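Local coordinates for kinesin-like protein KAR3 (PDB 1F9V) that probably drives movement along microtubules as a kinesin-related motor ATPase and binds ADP and magnesium, at residues Cys9-Ala14 and Val316-Ser321; Gln38-Thr43 and Asp57-Gln62; Glu172-Thr177 and Leu302-Thr307. The protein carries 2 engineered substitutions. All coordinates share one frame; numbering follows the deposited sequence.

Contact 1: Cys9-Ala14 and Val316-Ser321; sequences CRIRPA and VNISPS. With ADP (adenosine-5'-diphosphate), chain C.
Ile11 and Ile318 meet on one face of the central sheet, where parallel strands 4-11 and 311-318 run side by side. Their side chains cross obliquely, CG1 of Ile11 lying 3.5 Å from CD1 of Ile318. That methyl also touches SG of Cys9, at 3.8 Å, and so sits against two residues of the facing strand. Chi1 of Ile318 (58°) places CG1 between its own backbone N and carbonyl carbon, which turns CG1 toward the facing strand, against Ile11 CG1 and Arg10 O. Helix 325-338 and Met40 pack against this face. Just past the end of strand 311-318, CB of Pro320 presses on CG2 of Ile11 at 3.4 Å, tighter than an ordinary van der Waals contact. The ring of Pro320 also lies against the buried Arg12 O, which finds no hydrogen-bond partner.

Arg12 crosses Pro320 at about a right angle. Its guanidinium lays one face over CB of Ser319, which stands 3.4 Å above the plane and offset toward the rim. Rotation of the group is fixed by NH1, which donates in plane to Pro13 O at 2.9 Å, by NE on Gly95 O and by a salt bridge from NH2 to Glu19.

Arg10 and Asn317 occupy the opposite face of the sheet, side by side and pointing the same way, with their guanidinium and amide planes 38° apart. The extended Arg10 reaches ADP, whose N6 lies 3.1 Å above the guanidinium plane, offset toward the rim, while Asn66, Thr101 and Asp64 hold NH1 and NH2. Pro13 CD approaches ADP C6 to 3.4 Å. Three backbone bonds, beginning with Arg10 N to Val316 O at 2.8 Å, align the strands. The sequence Arg10-Ile11-Arg12-Pro13 is the RxRP adenine-side element of the kinesin nucleotide pocket.

Contact 2: Gln38-Thr43 and Asp57-Gln62; sequences QSMEVT and DKIFDQ
Gln38 lies obliquely across Ile59, and the close packing of this contact is concentrated on these two residues and Met40. CG of Gln38 is anti to the backbone N (chi1 -166°), and the chain is extended beyond it, which carries the amide over the backbone of Ile59. There OE1 accepts a hydrogen bond from Ile59 N at 2.9 Å. The donor approaches from above the amide plane, 61° out of it. OE1 also lies 3.2 Å from Ile59 O, an acceptor like itself. The other end of the amide is held by NE2 donating to Asn29 O, so the group is tied at both ends. CD1 of Ile59 is 3.5 Å from Gln38 O and packs against Met40 alongside it, touching CB at 3.7 Å; SD of Met40 approaches the same methyl. Leu332 of helix 325-338 lies against Met40.

The contact thins quickly outside this knot. The axes of 38-43 and 58-60 run at 55° to each other, and beyond Met40 the first has left the second behind. On the more open side, Lys58 points away from Gln38, its CG staying 4.1 Å from OE1, and its charge makes a cation-pi interaction with Phe31.

An alanine in place of Gln38 would probably leave Ile59 N and Asn29 O without their amide partners and open a gap beside the Ile59 side chain. Between 38-43 and 57-62 the single hydrogen bond runs from a backbone N-H to a side-chain amide, and the rest is largely apolar contact, so side chains and not strand pairing join these two segments.

Contact 3: Glu172-Thr177 and Leu302-Thr307; sequences ETKTTT and LQYSLT
Lys174 lies against Tyr304 from the turn of a beta hairpin, the two-stranded sheet 167-170 with 175-178. Lys174 and Thr175 both face Asp170 there, forming a G1 beta bulge; phi of Lys174 is positive (56°), and here its backbone lies against Tyr304 in the weakly bonded last turn of helix 297-306.

The aromatic contacts centre on the Tyr304 ring. CA of Lys174 stands over the middle of one face in a CH-pi contact, 3.8 Å from the centroid and 13° off the ring normal. Its CE comes within 3.4 Å of Tyr304 CD1, the lysine crossing the tyrosine obliquely. Thr175 O meets the ring edge, 3.5 Å from CE2, while OE1 of Gln303 lies on the opposite face, toward the rim. His169 adds an edge-to-face ring contact.

Direct polar contact comes from the lysine tip: NZ of Lys174 donates to Thr307 OG1 at 3.1 Å, the two side chains crossing at about a right angle.

Water bridges make the third group. One water accepts from Lys174 NZ at 2.9 Å and donates to Tyr304 O. Another water, bonded to Thr176 OG1, accepts from Tyr304 N at 3.0 Å, serving an amide that lacks a bond to the preceding helical turn; Thr176 OG1 is also bonded to His169.

Gln303 O accepts from Thr307 OG1 at 2.8 Å and from Leu306 N at 3.2 Å, the two donors arriving from opposite faces of its carbonyl plane.

How the contacts relate
Contacts 1 and 2 are neighbours, their centres 10 Å apart, because strand 4-11 of contact 1 pairs in the main sheet with strand 58-60 of contact 2. Phe60 probably bonds through its backbone to Cys9 and Ile11, and Gln62 packs on Pro320. Contact 3 lies on the opposite side of the chain's centre, about 32 Å from contact 1 and 33 Å from contact 2 between centres. Along the chain, contact 1 spans the other two, with contact 2 closing before contact 3 opens. Helix 297-306 is followed, after a short loop, by strand 311-318, so the surface hairpin contact and the nucleotide-side strand pair are linked in sequence within one kinesin motor domain.

Contact 1: Cys9-Ala14 and Val316-Ser321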
loop_
_atom_site.group_PDB
_atom_site.type_symbol
_atom_site.label_atom_id
_atom_site.label_comp_id
_atom_site.label_asym_id
_atom_site.label_seq_id
_atom_site.Cartn_x
_atom_site.Cartn_y
_atom_site.Cartn_z
ATOM N N CYS A 9 -10.621 -2.783 1.262
ATOM C CA CYS A 9 -11.115 -1.431 1.456
ATOM C C CYS A 9 -11.238 -1.248 2.967
ATOM O O CYS A 9 -11.589 -2.195 3.677
ATOM C CB CYS A 9 -12.488 -1.253 0.800
ATOM S SG CYS A 9 -13.305 0.326 1.201
ATOM N N ARG A 10 -10.921 -0.060 3.467
ATOM C CA ARG A 10 -11.060 0.193 4.894
ATOM C C ARG A 10 -11.735 1.522 5.157
ATOM O O ARG A 10 -11.267 2.573 4.713
ATOM C CB ARG A 10 -9.712 0.189 5.611
ATOM C CG ARG A 10 -9.867 0.492 7.102
ATOM C CD ARG A 10 -8.541 0.733 7.811
ATOM N NE ARG A 10 -8.688 0.558 9.252
ATOM C CZ ARG A 10 -7.673 0.494 10.107
ATOM N NH1 ARG A 10 -6.421 0.593 9.667
ATOM N NH2 ARG A 10 -7.905 0.312 11.398
ATOM N N ILE A 11 -12.848 1.470 5.883
ATOM C CA ILE A 11 -13.579 2.676 6.243
ATOM C C ILE A 11 -13.102 3.059 7.638
ATOM O O ILE A 11 -13.229 2.271 8.578
ATOM C CB ILE A 11 -15.113 2.425 6.297
ATOM C CG1 ILE A 11 -15.603 1.889 4.948
ATOM C CG2 ILE A 11 -15.843 3.720 6.654
ATOM C CD1 ILE A 11 -16.926 1.158 5.019
ATOM N N ARG A 12 -12.528 4.245 7.778
ATOM C CA ARG A 12 -12.063 4.676 9.087
ATOM C C ARG A 12 -13.240 5.207 9.897
ATOM O O ARG A 12 -14.294 5.519 9.344
ATOM C CB ARG A 12 -11.026 5.792 8.946
ATOM C CG ARG A 12 -11.576 7.097 8.378
ATOM C CD ARG A 12 -10.746 8.300 8.821
ATOM N NE ARG A 12 -11.042 9.521 8.071
ATOM C CZ ARG A 12 -12.109 10.292 8.274
ATOM N NH1 ARG A 12 -12.994 9.970 9.213
ATOM N NH2 ARG A 12 -12.287 11.389 7.546
ATOM N N PRO A 13 -13.098 5.246 11.232
ATOM C CA PRO A 13 -14.184 5.771 12.066
ATOM C C PRO A 13 -14.389 7.248 11.730
ATOM O O PRO A 13 -13.462 7.936 11.297
ATOM C CB PRO A 13 -13.674 5.586 13.499
ATOM C CG PRO A 13 -12.597 4.538 13.399
ATOM C CD PRO A 13 -11.978 4.729 12.039
ATOM N N ALA A 14 -15.608 7.740 11.914
ATOM C CA ALA A 14 -15.867 9.148 11.630
ATOM C C ALA A 14 -15.337 9.985 12.774
ATOM O O ALA A 14 -15.249 9.511 13.920
ATOM C CB ALA A 14 -17.368 9.394 11.458
ATOM N N VAL A 316 -7.333 0.315 -0.013
ATOM C CA VAL A 316 -8.045 1.565 -0.252
ATOM C C VAL A 316 -8.775 2.096 0.977
ATOM O O VAL A 316 -9.742 1.505 1.466
ATOM C CB VAL A 316 -9.022 1.423 -1.439
ATOM C CG1 VAL A 316 -9.750 2.735 -1.685
ATOM C CG2 VAL A 316 -8.245 1.022 -2.690
ATOM N N ASN A 317 -8.277 3.227 1.464
ATOM C CA ASN A 317 -8.804 3.898 2.637
ATOM C C ASN A 317 -9.869 4.898 2.250
ATOM O O ASN A 317 -9.689 5.677 1.314
ATOM C CB ASN A 317 -7.675 4.637 3.358
ATOM C CG ASN A 317 -6.622 3.699 3.899
ATOM O OD1 ASN A 317 -5.537 3.569 3.333
ATOM N ND2 ASN A 317 -6.937 3.036 5.003
ATOM N N ILE A 318 -10.982 4.884 2.979
ATOM C CA ILE A 318 -12.050 5.835 2.710
ATOM C C ILE A 318 -12.668 6.361 3.994
ATOM O O ILE A 318 -12.640 5.700 5.037
ATOM C CB ILE A 318 -13.182 5.230 1.839
ATOM C CG1 ILE A 318 -13.779 4.003 2.518
ATOM C CG2 ILE A 318 -12.652 4.895 0.440
ATOM C CD1 ILE A 318 -15.100 3.571 1.894
ATOM N N SER A 319 -13.195 7.575 3.908
ATOM C CA SER A 319 -13.866 8.201 5.034
ATOM C C SER A 319 -15.327 7.748 4.975
ATOM O O SER A 319 -15.853 7.465 3.899
ATOM C CB SER A 319 -13.792 9.719 4.901
ATOM O OG SER A 319 -14.900 10.344 5.536
ATOM N N PRO A 320 -15.997 7.650 6.136
ATOM C CA PRO A 320 -17.403 7.229 6.150
ATOM C C PRO A 320 -18.361 8.420 6.021
ATOM O O PRO A 320 -19.573 8.240 5.889
ATOM C CB PRO A 320 -17.548 6.575 7.513
ATOM C CG PRO A 320 -16.639 7.417 8.387
ATOM C CD PRO A 320 -15.488 7.879 7.502
ATOM N N SER A 321 -17.811 9.629 6.047
ATOM C CA SER A 321 -18.612 10.847 6.015
ATOM C C SER A 321 -19.081 11.408 4.680
ATOM O O SER A 321 -18.418 11.266 3.654
ATOM C CB SER A 321 -17.880 11.922 6.807
ATOM O OG SER A 321 -17.525 11.401 8.082
HETATM P PB ADP C . -4.190 10.174 5.501
HETATM O O1B ADP C . -4.948 9.327 4.545
HETATM O O2B ADP C . -2.728 9.562 5.758
HETATM O O3B ADP C . -4.121 11.585 5.044
HETATM P PA ADP C . -4.303 9.920 8.377
HETATM O O1A ADP C . -3.958 8.514 8.589
HETATM O O2A ADP C . -3.116 10.747 8.585
HETATM O O3A ADP C . -4.873 10.114 6.919
HETATM O "O5'" ADP C . -5.403 10.392 9.412
HETATM C "C5'" ADP C . -6.690 10.958 9.155
HETATM C "C4'" ADP C . -7.288 11.198 10.574
HETATM O "O4'" ADP C . -8.133 10.074 10.847
HETATM C "C3'" ADP C . -6.233 11.188 11.698
HETATM O "O3'" ADP C . -6.540 12.120 12.747
HETATM C "C2'" ADP C . -6.222 9.761 12.217
HETATM O "O2'" ADP C . -5.722 9.641 13.560
HETATM C "C1'" ADP C . -7.665 9.329 11.997
HETATM N N9 ADP C . -7.795 7.880 11.650
HETATM C C8 ADP C . -7.561 7.369 10.425
HETATM N N7 ADP C . -7.792 6.072 10.438
HETATM C C5 ADP C . -8.172 5.727 11.641
HETATM C C6 ADP C . -8.553 4.541 12.249
HETATM N N6 ADP C . -8.576 3.407 11.542
HETATM N N1 ADP C . -8.901 4.527 13.573
HETATM C C2 ADP C . -8.892 5.650 14.320
HETATM N N3 ADP C . -8.532 6.812 13.742
HETATM C C4 ADP C . -8.172 6.894 12.433
HETATM O O HOH W 1 -9.455 4.242 6.355
#

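Contact 2: Gln38-Thr43 and Asp57-Gln62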
loop_
_atom_site.group_PDB
_atom_site.type_symbol
_atom_site.label_atom_id
_atom_site.label_comp_id
_atom_site.label_asym_id
_atom_site.label_seq_id
_atom_site.Cartn_x
_atom_site.Cartn_y
_atom_site.Cartn_z
ATOM N N GLN A 38 -16.315 -9.725 -0.283
ATOM C CA GLN A 38 -17.180 -8.923 0.569
ATOM C C GLN A 38 -17.695 -7.763 -0.269
ATOM O O GLN A 38 -16.946 -7.173 -1.049
ATOM C CB GLN A 38 -16.403 -8.392 1.775
ATOM C CG GLN A 38 -17.304 -7.849 2.864
ATOM C CD GLN A 38 -16.580 -7.667 4.170
ATOM O OE1 GLN A 38 -15.389 -7.963 4.278
ATOM N NE2 GLN A 38 -17.294 -7.180 5.179
ATOM N N SER A 39 -18.971 -7.425 -0.108
ATOM C CA SER A 39 -19.551 -6.347 -0.891
ATOM C C SER A 39 -20.012 -5.159 -0.062
ATOM O O SER A 39 -20.181 -5.249 1.155
ATOM C CB SER A 39 -20.729 -6.874 -1.712
ATOM O OG SER A 39 -21.742 -7.359 -0.853
ATOM N N MET A 40 -20.193 -4.034 -0.746
ATOM C CA MET A 40 -20.650 -2.809 -0.113
ATOM C C MET A 40 -21.459 -2.000 -1.120
ATOM O O MET A 40 -21.338 -2.193 -2.335
ATOM C CB MET A 40 -19.454 -1.990 0.394
ATOM C CG MET A 40 -18.556 -1.440 -0.706
ATOM S SD MET A 40 -17.032 -0.705 -0.061
ATOM C CE MET A 40 -17.671 0.830 0.624
ATOM N N GLU A 41 -22.293 -1.102 -0.601
ATOM C CA GLU A 41 -23.135 -0.250 -1.431
ATOM C C GLU A 41 -23.015 1.182 -0.957
ATOM O O GLU A 41 -23.035 1.453 0.240
ATOM C CB GLU A 41 -24.598 -0.690 -1.349
ATOM C CG GLU A 41 -24.887 -1.987 -2.070
ATOM C CD GLU A 41 -26.256 -2.543 -1.734
ATOM O OE1 GLU A 41 -27.067 -1.801 -1.140
ATOM O OE2 GLU A 41 -26.526 -3.720 -2.063
ATOM N N VAL A 42 -22.882 2.098 -1.909
ATOM C CA VAL A 42 -22.752 3.510 -1.596
ATOM C C VAL A 42 -23.862 4.260 -2.310
ATOM O O VAL A 42 -24.057 4.097 -3.513
ATOM C CB VAL A 42 -21.379 4.070 -2.065
ATOM C CG1 VAL A 42 -21.295 5.564 -1.787
ATOM C CG2 VAL A 42 -20.250 3.334 -1.358
ATOM N N THR A 43 -24.583 5.087 -1.564
ATOM C CA THR A 43 -25.677 5.861 -2.132
ATOM C C THR A 43 -25.617 7.319 -1.692
ATOM O O THR A 43 -25.344 7.613 -0.529
ATOM C CB THR A 43 -27.037 5.296 -1.696
ATOM O OG1 THR A 43 -27.064 3.883 -1.914
ATOM C CG2 THR A 43 -28.154 5.947 -2.489
ATOM N N ASP A 57 -11.758 -8.169 -1.846
ATOM C CA ASP A 57 -11.363 -9.378 -1.143
ATOM C C ASP A 57 -11.736 -9.274 0.330
ATOM O O ASP A 57 -11.999 -10.279 0.992
ATOM C CB ASP A 57 -9.858 -9.605 -1.318
ATOM C CG ASP A 57 -9.496 -9.921 -2.759
ATOM O OD1 ASP A 57 -9.759 -11.054 -3.207
ATOM O OD2 ASP A 57 -8.967 -9.033 -3.453
ATOM N N LYS A 58 -11.771 -8.047 0.835
ATOM C CA LYS A 58 -12.129 -7.811 2.227
ATOM C C LYS A 58 -12.463 -6.347 2.428
ATOM O O LYS A 58 -11.863 -5.465 1.811
ATOM C CB LYS A 58 -10.970 -8.204 3.151
ATOM C CG LYS A 58 -11.258 -7.995 4.636
ATOM C CD LYS A 58 -11.513 -9.300 5.400
ATOM C CE LYS A 58 -11.691 -10.512 4.491
ATOM N NZ LYS A 58 -11.303 -11.791 5.171
ATOM N N ILE A 59 -13.442 -6.083 3.282
ATOM C CA ILE A 59 -13.813 -4.712 3.573
ATOM C C ILE A 59 -13.797 -4.553 5.080
ATOM O O ILE A 59 -14.502 -5.261 5.793
ATOM C CB ILE A 59 -15.211 -4.352 3.028
ATOM C CG1 ILE A 59 -15.243 -4.544 1.508
ATOM C CG2 ILE A 59 -15.532 -2.893 3.356
ATOM C CD1 ILE A 59 -16.600 -4.304 0.875
ATOM N N PHE A 60 -12.952 -3.649 5.557
ATOM C CA PHE A 60 -12.838 -3.373 6.982
ATOM C C PHE A 60 -13.720 -2.175 7.285
ATOM O O PHE A 60 -13.674 -1.173 6.571
ATOM C CB PHE A 60 -11.386 -3.047 7.352
ATOM C CG PHE A 60 -10.430 -4.183 7.110
ATOM C CD1 PHE A 60 -10.374 -5.262 7.990
ATOM C CD2 PHE A 60 -9.582 -4.174 6.004
ATOM C CE1 PHE A 60 -9.489 -6.315 7.775
ATOM C CE2 PHE A 60 -8.691 -5.223 5.777
ATOM C CZ PHE A 60 -8.644 -6.296 6.664
ATOM N N ASP A 61 -14.532 -2.274 8.332
ATOM C CA ASP A 61 -15.402 -1.160 8.681
ATOM C C ASP A 61 -14.864 -0.379 9.875
ATOM O O ASP A 61 -13.751 -0.634 10.344
ATOM C CB ASP A 61 -16.841 -1.642 8.933
ATOM C CG ASP A 61 -16.967 -2.551 10.141
ATOM O OD1 ASP A 61 -16.119 -2.477 11.056
ATOM O OD2 ASP A 61 -17.934 -3.346 10.167
ATOM N N GLN A 62 -15.649 0.577 10.358
ATOM C CA GLN A 62 -15.229 1.418 11.469
ATOM C C GLN A 62 -14.891 0.674 12.757
ATOM O O GLN A 62 -14.183 1.210 13.605
ATOM C CB GLN A 62 -16.294 2.483 11.748
ATOM C CG GLN A 62 -16.477 3.466 10.604
ATOM C CD GLN A 62 -17.704 3.166 9.774
ATOM O OE1 GLN A 62 -17.858 2.062 9.230
ATOM N NE2 GLN A 62 -18.595 4.149 9.672
#

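Contact 3: Glu172-Thr177 and Leu302-Thr307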
loop_
_atom_site.group_PDB
_atom_site.type_symbol
_atom_site.label_atom_id
_atom_site.label_comp_id
_atom_site.label_asym_id
_atom_site.label_seq_id
_atom_site.Cartn_x
_atom_site.Cartn_y
_atom_site.Cartn_z
ATOM N N GLU A 172 19.771 -9.912 -13.335
ATOM C CA GLU A 172 20.242 -11.245 -12.983
ATOM C C GLU A 172 19.469 -11.811 -11.800
ATOM O O GLU A 172 18.793 -12.834 -11.919
ATOM C CB GLU A 172 21.740 -11.201 -12.651
ATOM C CG GLU A 172 22.184 -12.172 -11.561
ATOM C CD GLU A 172 22.885 -13.394 -12.123
ATOM O OE1 GLU A 172 22.522 -14.527 -11.735
ATOM O OE2 GLU A 172 23.798 -13.220 -12.956
ATOM N N THR A 173 19.573 -11.133 -10.663
ATOM C CA THR A 173 18.910 -11.563 -9.442
ATOM C C THR A 173 17.488 -11.013 -9.323
ATOM O O THR A 173 16.778 -11.312 -8.360
ATOM C CB THR A 173 19.704 -11.103 -8.222
ATOM O OG1 THR A 173 19.968 -9.701 -8.337
ATOM C CG2 THR A 173 21.022 -11.842 -8.138
ATOM N N LYS A 174 17.083 -10.216 -10.309
ATOM C CA LYS A 174 15.761 -9.601 -10.318
ATOM C C LYS A 174 15.540 -8.780 -9.043
ATOM O O LYS A 174 14.478 -8.843 -8.413
ATOM C CB LYS A 174 14.677 -10.671 -10.463
ATOM C CG LYS A 174 14.365 -11.029 -11.911
ATOM C CD LYS A 174 12.915 -11.478 -12.070
ATOM C CE LYS A 174 12.064 -10.404 -12.755
ATOM N NZ LYS A 174 10.649 -10.340 -12.253
ATOM N N THR A 175 16.562 -8.016 -8.666
ATOM C CA THR A 175 16.491 -7.161 -7.492
ATOM C C THR A 175 16.822 -5.734 -7.899
ATOM O O THR A 175 17.380 -5.489 -8.973
ATOM C CB THR A 175 17.455 -7.617 -6.374
ATOM O OG1 THR A 175 18.806 -7.574 -6.850
ATOM C CG2 THR A 175 17.112 -9.026 -5.928
ATOM N N THR A 176 16.477 -4.795 -7.029
ATOM C CA THR A 176 16.675 -3.385 -7.305
ATOM C C THR A 176 17.244 -2.666 -6.101
ATOM O O THR A 176 16.869 -2.958 -4.964
ATOM C CB THR A 176 15.320 -2.730 -7.664
ATOM O OG1 THR A 176 14.744 -3.422 -8.774
ATOM C CG2 THR A 176 15.491 -1.250 -7.996
ATOM N N THR A 177 18.152 -1.731 -6.356
ATOM C CA THR A 177 18.748 -0.927 -5.301
ATOM C C THR A 177 18.763 0.501 -5.815
ATOM O O THR A 177 18.572 0.737 -7.012
ATOM C CB THR A 177 20.201 -1.363 -4.974
ATOM O OG1 THR A 177 21.054 -1.093 -6.091
ATOM C CG2 THR A 177 20.252 -2.843 -4.657
ATOM N N LEU A 302 9.622 -0.304 -8.419
ATOM C CA LEU A 302 9.073 -1.552 -7.891
ATOM C C LEU A 302 8.759 -2.677 -8.864
ATOM O O LEU A 302 8.181 -3.684 -8.467
ATOM C CB LEU A 302 7.796 -1.236 -7.096
ATOM C CG LEU A 302 7.946 -0.214 -5.971
ATOM C CD1 LEU A 302 6.568 0.104 -5.364
ATOM C CD2 LEU A 302 8.895 -0.775 -4.909
ATOM N N GLN A 303 9.141 -2.533 -10.125
ATOM C CA GLN A 303 8.831 -3.546 -11.120
ATOM C C GLN A 303 9.115 -5.005 -10.754
ATOM O O GLN A 303 8.302 -5.875 -11.047
ATOM C CB GLN A 303 9.511 -3.200 -12.450
ATOM C CG GLN A 303 11.018 -3.361 -12.457
ATOM C CD GLN A 303 11.620 -3.000 -13.802
ATOM O OE1 GLN A 303 12.765 -3.359 -14.107
ATOM N NE2 GLN A 303 10.852 -2.286 -14.616
ATOM N N TYR A 304 10.254 -5.287 -10.121
ATOM C CA TYR A 304 10.570 -6.668 -9.756
ATOM C C TYR A 304 9.720 -7.192 -8.589
ATOM O O TYR A 304 9.605 -8.404 -8.395
ATOM C CB TYR A 304 12.057 -6.804 -9.406
ATOM C CG TYR A 304 12.985 -6.701 -10.596
ATOM C CD1 TYR A 304 12.599 -7.173 -11.853
ATOM C CD2 TYR A 304 14.254 -6.133 -10.464
ATOM C CE1 TYR A 304 13.459 -7.082 -12.954
ATOM C CE2 TYR A 304 15.121 -6.037 -11.554
ATOM C CZ TYR A 304 14.718 -6.512 -12.796
ATOM O OH TYR A 304 15.572 -6.424 -13.873
ATOM N N SER A 305 9.139 -6.280 -7.811
ATOM C CA SER A 305 8.302 -6.667 -6.679
ATOM C C SER A 305 6.832 -6.679 -7.097
ATOM O O SER A 305 5.948 -6.967 -6.289
ATOM C CB SER A 305 8.506 -5.701 -5.505
ATOM O OG SER A 305 9.700 -6.000 -4.795
ATOM N N LEU A 306 6.581 -6.374 -8.367
ATOM C CA LEU A 306 5.226 -6.347 -8.904
ATOM C C LEU A 306 5.026 -7.462 -9.920
ATOM O O LEU A 306 3.907 -7.765 -10.310
ATOM C CB LEU A 306 4.958 -4.999 -9.577
ATOM C CG LEU A 306 4.776 -3.792 -8.653
ATOM C CD1 LEU A 306 4.717 -2.510 -9.462
ATOM C CD2 LEU A 306 3.493 -3.966 -7.849
ATOM N N THR A 307 6.121 -8.076 -10.345
ATOM C CA THR A 307 6.053 -9.135 -11.337
ATOM C C THR A 307 6.486 -10.475 -10.778
ATOM O O THR A 307 6.859 -10.580 -9.613
ATOM C CB THR A 307 6.923 -8.790 -12.556
ATOM O OG1 THR A 307 8.249 -8.459 -12.124
ATOM C CG2 THR A 307 6.331 -7.599 -13.302
HETATM O O HOH W 2 10.297 -10.716 -9.445
HETATM O O HOH W 3 12.064 -3.590 -8.487
#